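PDB 3PQU: transferrin binding protein B from Actinobacillus suis, which probably captures host transferrin at the bacterial outer membrane as a surface lipoprotein, serving as one component of the receptor for iron acquisition. Local coordinates for residues T30-D35 / R274-A279; A339-L344 / N348-N353. All coordinates share one frame; numbering follows the deposited sequence.

The two contacts sit on opposite sides of the chain's centre, about 27 Å apart between their centres, although their nearest atoms come within about 9 Å. Both segments of contact 1 precede those of contact 2 in the sequence. Contact 1 is long-range, tying loop 30-35 to strand 274-281 across 238 intervening residues, whereas contact 2 is a hairpin whose strands are joined by a short loop, 344-348. The first belongs to the N-lobe, where the handle region meets the barrel; the second lies in the C-lobe handle. Both are surface contacts, one resting on a charged side-chain pair and the other on main-chain hydrogen bonds.

Contact 1: residues T30-D35 / R274-A279; sequences TKEELD and RFRGKA
R276 NH1 donates to E32 OE2 at 2.7 Å, an almost straight bond (176° at the hydrogen) that lies in the guanidinium plane. Its neighbour R276 NH2 reaches E32 OE1 at 2.9 Å, more bent and tilted out of that plane, so the arginine grips the carboxylate end-on, one nitrogen to each oxygen. The two flat groups are not coplanar: their planes stand 65° apart, and both nitrogens meet the carboxylate from above its plane. The chain of R276 runs extended from CG to NE off strand 274-281, while E32 comes from the opposite direction, straight beyond its CG. L34 crosses R276 at about a right angle and sets CD2 over the centre of one guanidinium face, 3.7 Å from R276 CZ; a chi2 of 172° puts its other methyl, CD1, near R276 NH2. M38 also touches the R276 side chain. E32 is exposed and poorly ordered, which suggests that the salt bridge has some mobility. Within the N-lobe, this is a bidentate, end-on salt bridge with a leucine methyl packed on the guanidinium face, fastening a loop of the handle region to a strand of the antiparallel beta barrel.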
loop_
_atom_site.group_PDB
_atom_site.type_symbol
_atom_site.label_atom_id
_atom_site.label_comp_id
_atom_site.label_asym_id
_atom_site.label_seq_id
_atom_site.Cartn_x
_atom_site.Cartn_y
_atom_site.Cartn_z
ATOM N N THR A 30 -9.650 4.044 18.254
ATOM C CA THR A 30 -10.964 4.086 17.634
ATOM C C THR A 30 -10.945 3.290 16.332
ATOM O O THR A 30 -10.138 3.560 15.442
ATOM C CB THR A 30 -11.399 5.526 17.347
ATOM O OG1 THR A 30 -11.220 6.326 18.526
ATOM C CG2 THR A 30 -12.855 5.561 16.926
ATOM N N LYS A 31 -11.839 2.314 16.220
ATOM C CA LYS A 31 -11.809 1.389 15.092
ATOM C C LYS A 31 -12.598 1.864 13.868
ATOM O O LYS A 31 -13.774 2.213 13.965
ATOM C CB LYS A 31 -12.272 -0.004 15.523
ATOM C CG LYS A 31 -11.415 -0.618 16.618
ATOM C CD LYS A 31 -11.560 -2.132 16.674
ATOM C CE LYS A 31 -10.889 -2.807 15.480
ATOM N NZ LYS A 31 -11.626 -2.602 14.198
ATOM N N GLU A 32 -11.933 1.870 12.718
ATOM C CA GLU A 32 -12.551 2.268 11.457
ATOM C C GLU A 32 -13.258 1.096 10.792
ATOM O O GLU A 32 -12.725 -0.011 10.731
ATOM C CB GLU A 32 -11.488 2.799 10.496
ATOM C CG GLU A 32 -11.393 4.306 10.405
ATOM C CD GLU A 32 -10.184 4.747 9.609
ATOM O OE1 GLU A 32 -9.424 3.863 9.156
ATOM O OE2 GLU A 32 -9.988 5.969 9.442
ATOM N N GLU A 33 -14.460 1.344 10.286
ATOM C CA GLU A 33 -15.147 0.369 9.449
ATOM C C GLU A 33 -15.308 0.968 8.055
ATOM O O GLU A 33 -16.150 1.837 7.832
ATOM C CB GLU A 33 -16.511 0.005 10.036
ATOM C CG GLU A 33 -17.065 -1.329 9.555
ATOM C CD GLU A 33 -16.562 -2.504 10.376
ATOM O OE1 GLU A 33 -17.230 -2.860 11.371
ATOM O OE2 GLU A 33 -15.505 -3.071 10.028
ATOM N N LEU A 34 -14.483 0.517 7.121
ATOM C CA LEU A 34 -14.466 1.117 5.792
ATOM C C LEU A 34 -15.383 0.390 4.829
ATOM O O LEU A 34 -15.450 -0.843 4.843
ATOM C CB LEU A 34 -13.046 1.112 5.221
ATOM C CG LEU A 34 -11.973 1.809 6.063
ATOM C CD1 LEU A 34 -10.601 1.564 5.469
ATOM C CD2 LEU A 34 -12.243 3.308 6.196
ATOM N N ASP A 35 -16.082 1.151 3.989
ATOM C CA ASP A 35 -16.695 0.579 2.794
ATOM C C ASP A 35 -15.625 -0.129 1.980
ATOM O O ASP A 35 -14.470 0.308 1.937
ATOM C CB ASP A 35 -17.338 1.669 1.936
ATOM C CG ASP A 35 -18.667 2.138 2.494
ATOM O OD1 ASP A 35 -19.153 1.523 3.468
ATOM O OD2 ASP A 35 -19.227 3.117 1.955
ATOM N N ARG A 274 -2.329 6.614 3.221
ATOM C CA ARG A 274 -3.443 6.590 2.267
ATOM C C ARG A 274 -4.225 7.884 2.323
ATOM O O ARG A 274 -4.063 8.680 3.248
ATOM C CB ARG A 274 -4.371 5.420 2.595
ATOM C CG ARG A 274 -3.657 4.060 2.587
ATOM C CD ARG A 274 -2.994 3.756 1.244
ATOM N NE ARG A 274 -3.955 3.360 0.197
ATOM C CZ ARG A 274 -3.618 2.794 -0.961
ATOM N NH1 ARG A 274 -2.341 2.539 -1.233
ATOM N NH2 ARG A 274 -4.554 2.484 -1.863
ATOM N N PHE A 275 -5.086 8.095 1.338
ATOM C CA PHE A 275 -6.002 9.217 1.392
ATOM C C PHE A 275 -7.377 8.807 0.886
ATOM O O PHE A 275 -7.502 7.885 0.081
ATOM C CB PHE A 275 -5.436 10.441 0.620
ATOM C CG PHE A 275 -4.911 10.107 -0.749
ATOM C CD1 PHE A 275 -5.745 10.120 -1.856
ATOM C CD2 PHE A 275 -3.577 9.775 -0.926
ATOM C CE1 PHE A 275 -5.253 9.803 -3.117
ATOM C CE2 PHE A 275 -3.069 9.460 -2.190
ATOM C CZ PHE A 275 -3.917 9.465 -3.280
ATOM N N ARG A 276 -8.406 9.484 1.382
ATOM C CA ARG A 276 -9.791 9.147 1.068
ATOM C C ARG A 276 -10.539 10.434 0.859
ATOM O O ARG A 276 -10.414 11.342 1.686
ATOM C CB ARG A 276 -10.446 8.410 2.236
ATOM C CG ARG A 276 -9.731 7.160 2.721
ATOM C CD ARG A 276 -10.346 6.617 4.034
ATOM N NE ARG A 276 -9.438 5.678 4.698
ATOM C CZ ARG A 276 -9.337 5.544 6.014
ATOM N NH1 ARG A 276 -10.089 6.288 6.805
ATOM N NH2 ARG A 276 -8.483 4.670 6.535
ATOM N N GLY A 277 -11.331 10.517 -0.216
ATOM C CA GLY A 277 -12.133 11.708 -0.460
ATOM C C GLY A 277 -13.131 11.603 -1.600
ATOM O O GLY A 277 -13.800 10.579 -1.794
ATOM N N LYS A 278 -13.212 12.674 -2.373
ATOM C CA LYS A 278 -14.253 12.824 -3.378
ATOM C C LYS A 278 -13.671 13.426 -4.632
ATOM O O LYS A 278 -12.670 14.135 -4.574
ATOM C CB LYS A 278 -15.319 13.802 -2.865
ATOM C CG LYS A 278 -15.891 13.476 -1.479
ATOM C CD LYS A 278 -16.838 14.597 -1.045
ATOM C CE LYS A 278 -17.432 14.316 0.331
ATOM N NZ LYS A 278 -18.127 13.007 0.355
ATOM N N ALA A 279 -14.338 13.182 -5.758
ATOM C CA ALA A 279 -14.020 13.866 -7.000
ATOM C C ALA A 279 -15.252 14.673 -7.372
ATOM O O ALA A 279 -16.342 14.124 -7.445
ATOM C CB ALA A 279 -13.692 12.854 -8.095
#

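Contact 2: residues A339-L344 / N348-N353; sequences ATKIDL and NAKELN
K341 and K350 form a hydrogen-bonded antiparallel pair between A339-L344 and N348-N353: K341 N gives to K350 O at 2.9 Å, and K350 N returns a bond to K341 O at 2.8 Å. Further main-chain bonds run from D343 N to N348 O (2.7 Å) and from L352 N to A339 O (2.9 Å). Between them, CA-H...O contacts fill in, the shortest from A349 CA to K341 O at 3.1 Å. One water bridges the end of the hairpin, accepting from A339 N and donating to E351 OE1.

Apolar packing splits by face. On one, T340 turns its methyl CG2 toward A349 (chi1 -58°, measured to OG1), 3.7 Å from A349 CB, which also meets I342 CG1. On the other, L352 crosses K341 at about a right angle and presses CD2 against K341 CB at 3.7 Å. Nearer the water, A339 CB packs against L352 CB.

At the turn, N348 OD1 sits 3.4 Å from D343 CB and is buried without a polar partner. D343 OD2 accepts from the backbone N of T345 and of Q346. Strand 333-343 pairs along its other edge with strand 413-424, and strand 544-551 is met by three side chains: T340 touches Q548, A349 touches H550, and I342 touches both.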
loop_
_atom_site.group_PDB
_atom_site.type_symbol
_atom_site.label_atom_id
_atom_site.label_comp_id
_atom_site.label_asym_id
_atom_site.label_seq_id
_atom_site.Cartn_x
_atom_site.Cartn_y
_atom_site.Cartn_z
ATOM N N ALA A 339 7.435 -1.302 9.733
ATOM C CA ALA A 339 6.933 -2.635 9.404
ATOM C C ALA A 339 8.074 -3.443 8.785
ATOM O O ALA A 339 8.415 -3.272 7.601
ATOM C CB ALA A 339 5.712 -2.565 8.452
ATOM N N THR A 340 8.656 -4.308 9.614
ATOM C CA THR A 340 9.897 -5.015 9.310
ATOM C C THR A 340 9.751 -6.514 9.539
ATOM O O THR A 340 9.025 -6.956 10.431
ATOM C CB THR A 340 11.056 -4.547 10.233
ATOM O OG1 THR A 340 11.265 -3.134 10.095
ATOM C CG2 THR A 340 12.344 -5.281 9.891
ATOM N N LYS A 341 10.450 -7.286 8.720
ATOM C CA LYS A 341 10.528 -8.723 8.887
ATOM C C LYS A 341 12.000 -9.078 9.051
ATOM O O LYS A 341 12.842 -8.671 8.244
ATOM C CB LYS A 341 9.946 -9.441 7.667
ATOM C CG LYS A 341 9.830 -10.957 7.820
ATOM C CD LYS A 341 9.216 -11.605 6.576
ATOM C CE LYS A 341 10.062 -11.360 5.327
ATOM N NZ LYS A 341 9.521 -12.051 4.116
ATOM N N ILE A 342 12.311 -9.814 10.112
ATOM C CA ILE A 342 13.665 -10.305 10.326
ATOM C C ILE A 342 13.745 -11.803 10.093
ATOM O O ILE A 342 13.038 -12.581 10.739
ATOM C CB ILE A 342 14.148 -10.014 11.745
ATOM C CG1 ILE A 342 14.387 -8.515 11.919
ATOM C CG2 ILE A 342 15.427 -10.796 12.043
ATOM C CD1 ILE A 342 14.929 -8.147 13.277
ATOM N N ASP A 343 14.630 -12.211 9.188
ATOM C CA ASP A 343 14.764 -13.628 8.873
ATOM C C ASP A 343 15.576 -14.364 9.929
ATOM O O ASP A 343 16.658 -13.923 10.314
ATOM C CB ASP A 343 15.385 -13.850 7.495
ATOM C CG ASP A 343 15.401 -15.322 7.104
ATOM O OD1 ASP A 343 14.562 -15.729 6.271
ATOM O OD2 ASP A 343 16.233 -16.078 7.653
ATOM N N LEU A 344 15.060 -15.500 10.382
ATOM C CA LEU A 344 15.693 -16.221 11.482
ATOM C C LEU A 344 16.777 -17.212 11.041
ATOM O O LEU A 344 17.225 -18.048 11.833
ATOM C CB LEU A 344 14.640 -16.916 12.350
ATOM C CG LEU A 344 13.772 -15.982 13.191
ATOM C CD1 LEU A 344 12.867 -16.775 14.122
ATOM C CD2 LEU A 344 14.651 -15.018 13.974
ATOM N N ASN A 348 18.803 -11.250 8.814
ATOM C CA ASN A 348 18.698 -9.975 8.110
ATOM C C ASN A 348 17.242 -9.496 8.039
ATOM O O ASN A 348 16.310 -10.279 8.238
ATOM C CB ASN A 348 19.299 -10.078 6.706
ATOM C CG ASN A 348 18.605 -11.122 5.847
ATOM O OD1 ASN A 348 17.535 -11.620 6.196
ATOM N ND2 ASN A 348 19.214 -11.458 4.717
ATOM N N ALA A 349 17.056 -8.209 7.756
ATOM C CA ALA A 349 15.734 -7.589 7.790
ATOM C C ALA A 349 15.263 -7.142 6.409
ATOM O O ALA A 349 16.066 -6.843 5.530
ATOM C CB ALA A 349 15.724 -6.406 8.754
ATOM N N LYS A 350 13.951 -7.092 6.239
ATOM C CA LYS A 350 13.345 -6.653 4.986
ATOM C C LYS A 350 12.080 -5.856 5.298
ATOM O O LYS A 350 11.442 -6.084 6.329
ATOM C CB LYS A 350 12.997 -7.866 4.109
ATOM C CG LYS A 350 14.143 -8.856 3.925
ATOM C CD LYS A 350 13.718 -10.072 3.108
ATOM C CE LYS A 350 14.894 -11.013 2.864
ATOM N NZ LYS A 350 16.014 -10.341 2.142
ATOM N N GLU A 351 11.701 -4.941 4.410
ATOM C CA GLU A 351 10.500 -4.146 4.639
ATOM C C GLU A 351 9.250 -4.983 4.399
ATOM O O GLU A 351 9.282 -5.938 3.625
ATOM C CB GLU A 351 10.486 -2.905 3.739
ATOM C CG GLU A 351 11.671 -1.979 3.951
ATOM C CD GLU A 351 11.715 -1.385 5.344
ATOM O OE1 GLU A 351 10.657 -1.334 6.007
ATOM O OE2 GLU A 351 12.808 -0.956 5.774
ATOM N N LEU A 352 8.165 -4.629 5.083
ATOM C CA LEU A 352 6.854 -5.232 4.835
ATOM C C LEU A 352 5.914 -4.173 4.281
ATOM O O LEU A 352 6.061 -2.994 4.590
ATOM C CB LEU A 352 6.252 -5.791 6.133
ATOM C CG LEU A 352 6.932 -6.970 6.838
ATOM C CD1 LEU A 352 6.314 -7.197 8.210
ATOM C CD2 LEU A 352 6.846 -8.235 5.993
ATOM N N ASN A 353 4.949 -4.585 3.468
ATOM C CA ASN A 353 3.900 -3.674 3.072
ATOM C C ASN A 353 3.002 -3.344 4.255
ATOM O O ASN A 353 2.475 -4.238 4.905
ATOM C CB ASN A 353 3.070 -4.279 1.942
ATOM C CG ASN A 353 3.872 -4.433 0.671
ATOM O OD1 ASN A 353 4.694 -3.578 0.345
ATOM N ND2 ASN A 353 3.646 -5.527 -0.050
HETATM O O HOH W 1 10.144 -0.262 8.815
#